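Local structure of ABC transporter substrate-binding protein (Staphylococcus aureus subsp. aureus NCTC 8325, 3UN6) at residues I44-N49 / S190-F195; Q256-M261 / V271-A276. The protein probably serves as the substrate-binding component of an ABC-type import system and binds zinc, its natural ligand being unestablished. All coordinates share one frame; numbering follows the deposited sequence.

Contact 1: I44-N49 / S190-F195. With ZN (zinc ion), chain B.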
ATOM      1  N   ILE A  44       3.037   4.234  -6.112  1.00 22.57           N
ATOM      2  CA  ILE A  44       2.453   4.905  -4.978  1.00 21.94           C
ATOM      3  C   ILE A  44       3.544   4.953  -3.912  1.00 21.73           C
ATOM      4  O   ILE A  44       4.512   4.196  -3.991  1.00 21.17           O
ATOM      5  CB  ILE A  44       1.272   4.133  -4.456  1.00 20.70           C
ATOM      6  CG1 ILE A  44       1.683   2.672  -4.165  1.00 18.83           C
ATOM      7  CG2 ILE A  44       0.115   4.192  -5.476  1.00 21.11           C
ATOM      8  CD1 ILE A  44       0.562   1.795  -3.611  1.00 17.43           C
ATOM      9  N   THR A  45       3.401   5.832  -2.927  1.00 22.40           N
ATOM     10  CA  THR A  45       4.425   5.948  -1.865  1.00 22.56           C
ATOM     11  C   THR A  45       4.598   4.655  -1.077  1.00 22.38           C
ATOM     12  O   THR A  45       5.652   4.429  -0.469  1.00 23.76           O
ATOM     13  CB  THR A  45       4.113   7.057  -0.848  1.00 23.39           C
ATOM     14  OG1 THR A  45       2.946   6.712  -0.089  1.00 23.84           O
ATOM     15  CG2 THR A  45       3.931   8.412  -1.541  1.00 21.86           C
ATOM     16  N   HIS A  46       3.589   3.795  -1.099  1.00 20.92           N
ATOM     17  CA  HIS A  46       3.673   2.566  -0.344  1.00 21.84           C
ATOM     18  C   HIS A  46       4.681   1.586  -0.890  1.00 22.35           C
ATOM     19  O   HIS A  46       5.051   0.638  -0.192  1.00 23.38           O
ATOM     20  CB  HIS A  46       2.309   1.889  -0.201  1.00 20.92           C
ATOM     21  CG  HIS A  46       1.290   2.751   0.468  1.00 22.18           C
ATOM     22  ND1 HIS A  46      -0.017   2.364   0.626  1.00 20.05           N
ATOM     23  CD2 HIS A  46       1.377   4.009   0.965  1.00 23.17           C
ATOM     24  CE1 HIS A  46      -0.686   3.325   1.234  1.00 26.46           C
ATOM     25  NE2 HIS A  46       0.138   4.338   1.448  1.00 23.74           N
ATOM     26  N   SER A  47       5.145   1.819  -2.112  1.00 22.07           N
ATOM     27  CA  SER A  47       6.121   0.930  -2.722  1.00 21.67           C
ATOM     28  C   SER A  47       7.474   1.580  -2.916  1.00 22.83           C
ATOM     29  O   SER A  47       8.365   0.951  -3.468  1.00 24.86           O
ATOM     30  CB  SER A  47       5.589   0.464  -4.100  1.00 22.02           C
ATOM     31  OG  SER A  47       5.693   1.512  -5.043  1.00 26.30           O
ATOM     32  N   ALA A  48       7.644   2.822  -2.446  1.00 23.50           N
ATOM     33  CA  ALA A  48       8.851   3.608  -2.691  1.00 23.17           C
ATOM     34  C   ALA A  48      10.123   3.045  -2.047  1.00 24.13           C
ATOM     35  O   ALA A  48      11.215   3.326  -2.526  1.00 23.22           O
ATOM     36  CB  ALA A  48       8.634   5.047  -2.237  1.00 23.31           C
ATOM     37  N   ASN A  49       9.992   2.256  -0.980  1.00 22.70           N
ATOM     38  CA  ASN A  49      11.181   1.653  -0.372  1.00 24.13           C
ATOM     39  C   ASN A  49      11.842   0.646  -1.330  1.00 24.29           C
ATOM     40  O   ASN A  49      13.013   0.383  -1.213  1.00 25.16           O
ATOM     41  CB  ASN A  49      10.894   0.985   0.977  1.00 24.40           C
ATOM     42  CG  ASN A  49      12.168   0.730   1.773  1.00 23.05           C
ATOM     43  OD1 ASN A  49      13.018   1.602   1.891  1.00 26.12           O
ATOM     44  ND2 ASN A  49      12.307  -0.464   2.301  1.00 23.82           N
ATOM     45  N   SER A 190     -10.623   6.857  -1.569  1.00 21.73           N
ATOM     46  CA  SER A 190      -9.565   6.625  -0.625  1.00 21.03           C
ATOM     47  C   SER A 190      -8.463   5.841  -1.351  1.00 21.69           C
ATOM     48  O   SER A 190      -8.749   4.865  -2.024  1.00 21.58           O
ATOM     49  CB  SER A 190     -10.091   5.869   0.575  1.00 22.09           C
ATOM     50  OG  SER A 190      -9.069   5.718   1.519  1.00 20.81           O
ATOM     51  N   VAL A 191      -7.206   6.257  -1.188  1.00 21.46           N
ATOM     52  CA  VAL A 191      -6.111   5.657  -1.922  1.00 19.52           C
ATOM     53  C   VAL A 191      -4.788   6.085  -1.318  1.00 19.95           C
ATOM     54  O   VAL A 191      -4.757   6.952  -0.438  1.00 18.26           O
ATOM     55  CB  VAL A 191      -6.159   6.124  -3.382  1.00 20.74           C
ATOM     56  CG1 VAL A 191      -5.890   7.656  -3.448  1.00 19.08           C
ATOM     57  CG2 VAL A 191      -5.179   5.337  -4.252  1.00 21.44           C
ATOM     58  N   ALA A 192      -3.702   5.432  -1.747  1.00 20.17           N
ATOM     59  CA  ALA A 192      -2.379   5.810  -1.288  1.00 20.16           C
ATOM     60  C   ALA A 192      -1.953   7.051  -2.046  1.00 20.60           C
ATOM     61  O   ALA A 192      -2.358   7.258  -3.192  1.00 19.80           O
ATOM     62  CB  ALA A 192      -1.374   4.684  -1.544  1.00 20.39           C
ATOM     63  N   GLU A 193      -1.129   7.872  -1.427  1.00 21.19           N
ATOM     64  CA  GLU A 193      -0.561   8.991  -2.158  1.00 23.15           C
ATOM     65  C   GLU A 193       0.326   8.350  -3.223  1.00 22.30           C
ATOM     66  O   GLU A 193       0.752   7.206  -3.059  1.00 21.24           O
ATOM     67  CB  GLU A 193       0.209   9.907  -1.236  1.00 25.34           C
ATOM     68  CG  GLU A 193      -0.685  10.697  -0.272  1.00 29.59           C
ATOM     69  CD  GLU A 193      -1.585  11.754  -0.959  1.00 36.34           C
ATOM     70  OE1 GLU A 193      -1.963  11.586  -2.139  1.00 34.64           O
ATOM     71  OE2 GLU A 193      -1.946  12.751  -0.287  1.00 40.02           O
ATOM     72  N   PRO A 194       0.605   9.073  -4.319  1.00 21.77           N
ATOM     73  CA  PRO A 194       0.264  10.440  -4.599  1.00 22.78           C
ATOM     74  C   PRO A 194      -1.089  10.682  -5.261  1.00 23.29           C
ATOM     75  O   PRO A 194      -1.330  11.788  -5.701  1.00 23.01           O
ATOM     76  CB  PRO A 194       1.371  10.843  -5.562  1.00 23.17           C
ATOM     77  CG  PRO A 194       1.589   9.601  -6.367  1.00 22.43           C
ATOM     78  CD  PRO A 194       1.283   8.453  -5.467  1.00 23.99           C
ATOM     79  N   PHE A 195      -1.979   9.694  -5.267  1.00 23.68           N
ATOM     80  CA  PHE A 195      -3.241   9.852  -5.988  1.00 24.97           C
ATOM     81  C   PHE A 195      -4.271  10.773  -5.346  1.00 26.13           C
ATOM     82  O   PHE A 195      -5.226  11.171  -5.998  1.00 28.59           O
ATOM     83  CB  PHE A 195      -3.762   8.490  -6.475  1.00 25.47           C
ATOM     84  CG  PHE A 195      -2.841   7.885  -7.487  1.00 24.76           C
ATOM     85  CD1 PHE A 195      -2.809   8.399  -8.795  1.00 27.13           C
ATOM     86  CD2 PHE A 195      -1.901   6.944  -7.114  1.00 23.01           C
ATOM     87  CE1 PHE A 195      -1.911   7.915  -9.742  1.00 29.67           C
ATOM     88  CE2 PHE A 195      -0.982   6.429  -8.067  1.00 25.58           C
ATOM     89  CZ  PHE A 195      -0.991   6.939  -9.387  1.00 27.45           C
TER
HETATM   90 ZN    ZN B 325      -1.061   0.574   0.233  1.00 23.00          ZN
HETATM   91  O   HOH W   1      -2.390   1.246  -1.634  1.00 17.68           O
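In the zinc site of this periplasmic-binding-protein-type fold, His46 and Ala192 meet beside the metal. His46 ND1 binds the zinc ion at 2.1 Å; Cys220, Cys221 and a water, whose O lies 2.4 Å from the zinc, are further ligands. The methyl CB of Ala192 lies over one face of the His46 ring, offset toward the rim, in a CH-pi contact whose exact closeness is doubtful. Next to the site the two backbones join directly. Thr45 N donates a nearly straight hydrogen bond to Glu193 O (3.0 Å, 166° at the hydrogen), with the donor tilted 35° from the carbonyl plane. The peptide after Glu193 is cis, and CD of Pro194 lies 3.8 Å from Ile44 CA. Ile44 CG2 is anti to the carbonyl carbon and meets the edge of the Phe195 ring, 3.6 Å from CE2. Ile44 CB sits 4.0 Å from Ala192 CB. The polar ends find partners further out: Thr45 OG1 bonds to Thr279, and Glu193 OE1 to the backbone N of Gly196 and Ala197. Asn118 of strand 112-122 touches both His46 and Ala192, while helix 269-277 packs on Thr45, Glu193 and Pro194 through Ser275.

Contact 2: Q256-M261 / V271-A276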
ATOM      1  N   GLN A 256      15.449  12.608   0.890  1.00 42.29           N
ATOM      2  CA  GLN A 256      15.679  11.353   0.174  1.00 40.67           C
ATOM      3  C   GLN A 256      14.418  10.697  -0.369  1.00 37.05           C
ATOM      4  O   GLN A 256      14.408  10.278  -1.521  1.00 37.18           O
ATOM      5  CB  GLN A 256      16.438  10.346   1.054  1.00 41.16           C
ATOM      6  CG  GLN A 256      17.954  10.248   0.762  1.00 46.92           C
ATOM      7  CD  GLN A 256      18.260   9.466  -0.549  1.00 49.67           C
ATOM      8  OE1 GLN A 256      17.370   9.236  -1.380  1.00 48.48           O
ATOM      9  NE2 GLN A 256      19.516   9.057  -0.718  1.00 52.78           N
ATOM     10  N   SER A 257      13.368  10.586   0.437  1.00 33.75           N
ATOM     11  CA  SER A 257      12.160   9.917  -0.045  1.00 32.03           C
ATOM     12  C   SER A 257      11.580  10.673  -1.241  1.00 31.11           C
ATOM     13  O   SER A 257      11.114  10.044  -2.200  1.00 29.88           O
ATOM     14  CB  SER A 257      11.114   9.725   1.059  1.00 31.59           C
ATOM     15  OG  SER A 257      10.789  10.953   1.686  1.00 32.61           O
ATOM     16  N   VAL A 258      11.626  12.007  -1.186  1.00 27.73           N
ATOM     17  CA  VAL A 258      11.152  12.841  -2.298  1.00 28.83           C
ATOM     18  C   VAL A 258      12.014  12.591  -3.525  1.00 28.23           C
ATOM     19  O   VAL A 258      11.500  12.310  -4.592  1.00 27.44           O
ATOM     20  CB  VAL A 258      11.158  14.384  -1.971  1.00 29.11           C
ATOM     21  CG1 VAL A 258      10.857  15.211  -3.237  1.00 29.84           C
ATOM     22  CG2 VAL A 258      10.140  14.716  -0.837  1.00 30.16           C
ATOM     23  N   ASP A 259      13.332  12.693  -3.359  1.00 29.94           N
ATOM     24  CA  ASP A 259      14.282  12.487  -4.469  1.00 31.47           C
ATOM     25  C   ASP A 259      14.111  11.096  -5.120  1.00 30.59           C
ATOM     26  O   ASP A 259      14.124  10.974  -6.346  1.00 30.86           O
ATOM     27  CB  ASP A 259      15.728  12.692  -3.984  1.00 32.89           C
ATOM     28  CG  ASP A 259      16.027  14.160  -3.576  1.00 35.90           C
ATOM     29  OD1 ASP A 259      15.329  15.079  -4.050  1.00 35.80           O
ATOM     30  OD2 ASP A 259      16.974  14.382  -2.786  1.00 37.79           O
ATOM     31  N   ILE A 260      13.954  10.059  -4.305  1.00 29.44           N
ATOM     32  CA  ILE A 260      13.698   8.706  -4.848  1.00 29.35           C
ATOM     33  C   ILE A 260      12.460   8.683  -5.734  1.00 26.98           C
ATOM     34  O   ILE A 260      12.490   8.202  -6.854  1.00 25.84           O
ATOM     35  CB  ILE A 260      13.515   7.660  -3.722  1.00 29.25           C
ATOM     36  CG1 ILE A 260      14.862   7.026  -3.361  1.00 34.29           C
ATOM     37  CG2 ILE A 260      12.616   6.558  -4.169  1.00 33.13           C
ATOM     38  CD1 ILE A 260      15.517   6.228  -4.535  1.00 37.35           C
HETATM   39  N   MSE A 261      11.363   9.211  -5.213  1.00 26.50           N
HETATM   40  CA  MSE A 261      10.119   9.204  -5.941  1.00 27.15           C
HETATM   41  C   MSE A 261      10.106  10.085  -7.192  1.00 27.07           C
HETATM   42  O   MSE A 261       9.556   9.669  -8.211  1.00 26.43           O
HETATM   43  CB  MSE A 261       8.969   9.574  -5.017  1.00 26.90           C
HETATM   44  CG  MSE A 261       8.807   8.566  -3.886  1.00 28.17           C
HETATM   45 SE   MSE A 261       7.192   8.912  -2.926  1.00 37.54          SE
HETATM   46  CE  MSE A 261       7.543  10.500  -2.239  1.00 17.43           C
ATOM     47  N   VAL A 271       3.652  17.494  -5.994  1.00 24.59           N
ATOM     48  CA  VAL A 271       2.764  16.381  -5.657  1.00 24.58           C
ATOM     49  C   VAL A 271       3.477  15.336  -4.794  1.00 23.91           C
ATOM     50  O   VAL A 271       2.875  14.801  -3.876  1.00 24.56           O
ATOM     51  CB  VAL A 271       2.179  15.711  -6.926  1.00 24.58           C
ATOM     52  CG1 VAL A 271       1.620  14.283  -6.638  1.00 20.87           C
ATOM     53  CG2 VAL A 271       1.120  16.625  -7.538  1.00 22.01           C
ATOM     54  N   LEU A 272       4.759  15.075  -5.066  1.00 23.20           N
ATOM     55  CA  LEU A 272       5.495  14.034  -4.342  1.00 24.15           C
ATOM     56  C   LEU A 272       6.019  14.511  -2.968  1.00 23.48           C
ATOM     57  O   LEU A 272       6.196  13.689  -2.060  1.00 24.09           O
ATOM     58  CB  LEU A 272       6.608  13.441  -5.217  1.00 22.58           C
ATOM     59  CG  LEU A 272       6.073  12.654  -6.430  1.00 24.24           C
ATOM     60  CD1 LEU A 272       7.198  12.396  -7.406  1.00 24.38           C
ATOM     61  CD2 LEU A 272       5.382  11.332  -5.998  1.00 18.18           C
ATOM     62  N   THR A 273       6.237  15.820  -2.824  1.00 23.68           N
ATOM     63  CA  THR A 273       6.620  16.395  -1.527  1.00 24.72           C
ATOM     64  C   THR A 273       5.429  16.251  -0.582  1.00 24.39           C
ATOM     65  O   THR A 273       5.574  15.797   0.550  1.00 24.86           O
ATOM     66  CB  THR A 273       7.039  17.852  -1.667  1.00 25.73           C
ATOM     67  OG1 THR A 273       8.180  17.903  -2.527  1.00 28.66           O
ATOM     68  CG2 THR A 273       7.418  18.440  -0.305  1.00 24.08           C
ATOM     69  N   GLN A 274       4.238  16.617  -1.051  1.00 23.86           N
ATOM     70  CA  GLN A 274       3.032  16.433  -0.247  1.00 24.20           C
ATOM     71  C   GLN A 274       2.841  14.938   0.113  1.00 23.35           C
ATOM     72  O   GLN A 274       2.539  14.591   1.262  1.00 24.57           O
ATOM     73  CB  GLN A 274       1.811  16.967  -1.006  1.00 24.56           C
ATOM     74  CG  GLN A 274       0.469  16.732  -0.302  1.00 27.21           C
ATOM     75  CD  GLN A 274      -0.654  17.460  -1.010  1.00 32.14           C
ATOM     76  OE1 GLN A 274      -0.427  18.496  -1.618  1.00 36.03           O
ATOM     77  NE2 GLN A 274      -1.853  16.934  -0.932  1.00 31.56           N
ATOM     78  N   SER A 275       3.042  14.066  -0.877  1.00 22.91           N
ATOM     79  CA  SER A 275       2.873  12.625  -0.712  1.00 21.17           C
ATOM     80  C   SER A 275       3.846  12.051   0.313  1.00 23.91           C
ATOM     81  O   SER A 275       3.460  11.249   1.172  1.00 21.93           O
ATOM     82  CB  SER A 275       3.067  11.931  -2.059  1.00 21.99           C
ATOM     83  OG  SER A 275       2.066  12.350  -2.998  1.00 20.76           O
ATOM     84  N   ALA A 276       5.101  12.485   0.216  1.00 23.45           N
ATOM     85  CA  ALA A 276       6.148  12.026   1.098  1.00 25.86           C
ATOM     86  C   ALA A 276       5.989  12.584   2.511  1.00 26.53           C
ATOM     87  O   ALA A 276       6.318  11.898   3.486  1.00 26.61           O
ATOM     88  CB  ALA A 276       7.514  12.412   0.525  1.00 25.73           C
TER
HETATM   89  O   HOH W   2       8.403  10.118   3.268  1.00 32.51           O
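Segments 256-261 and 271-276 are helical and cross with 134° between their N-to-C directions, well splayed from antiparallel, with axes 9.2 Å apart at closest approach; Val258 and Thr273 have the nearest CA atoms. Ala276 CB points into the interface and is met by Met261, Val258 and, less closely, Ser257 OG. Selenomethionine Met261 brings its CE to 3.4 Å from this methyl, a tight carbon contact, and the bend at chi3 (-65°) places that CE. The same CE lies 3.5 Å from Leu272 O. Val258 adds CG2, 3.7 Å from Ala276 CB, while its CG1 faces Thr273 OG1, which bonds to Arg269 O. Leu272 reaches back with CD1, which lies against the backbone carbonyl of Met261, and both its methyls approach Met261 CB. No direct hydrogen bond crosses between the segments. A water joins them instead: it donates to Ala276 O at 2.8 Å and is bonded to Ser257 OG at 3.0 Å. Ser257 OG also bonds to Arg254 O, and Arg254 NE to Ala276 O. Within 271-276, Ser275 N and OG grip Val271 O from opposite faces of its plane. This is a splayed helix-loop-helix pair with a short connection and a largely apolar interface.

How the contacts relate
From the N terminus, strand 36-41 leads into 44-49, the first half of contact 1. The chain must pass through about 140 residues before 190-195 closes that long loop at the end of strand 188-192. Contact 2 opens later and closes a short loop between helices 254-264 and 269-277. The two are therefore in series, neither nested nor crossed, yet their centres are only 10 Å apart. They touch directly: Thr45 CG2 packs on the selenium of Met261 at 3.6 Å, and Pro194 CB on Val271 CG1 at 3.6 Å. The helix pair thus lies against contact 1, which joins the turn after strand 36-41 of one sheet to the end of strand 188-192 of the other.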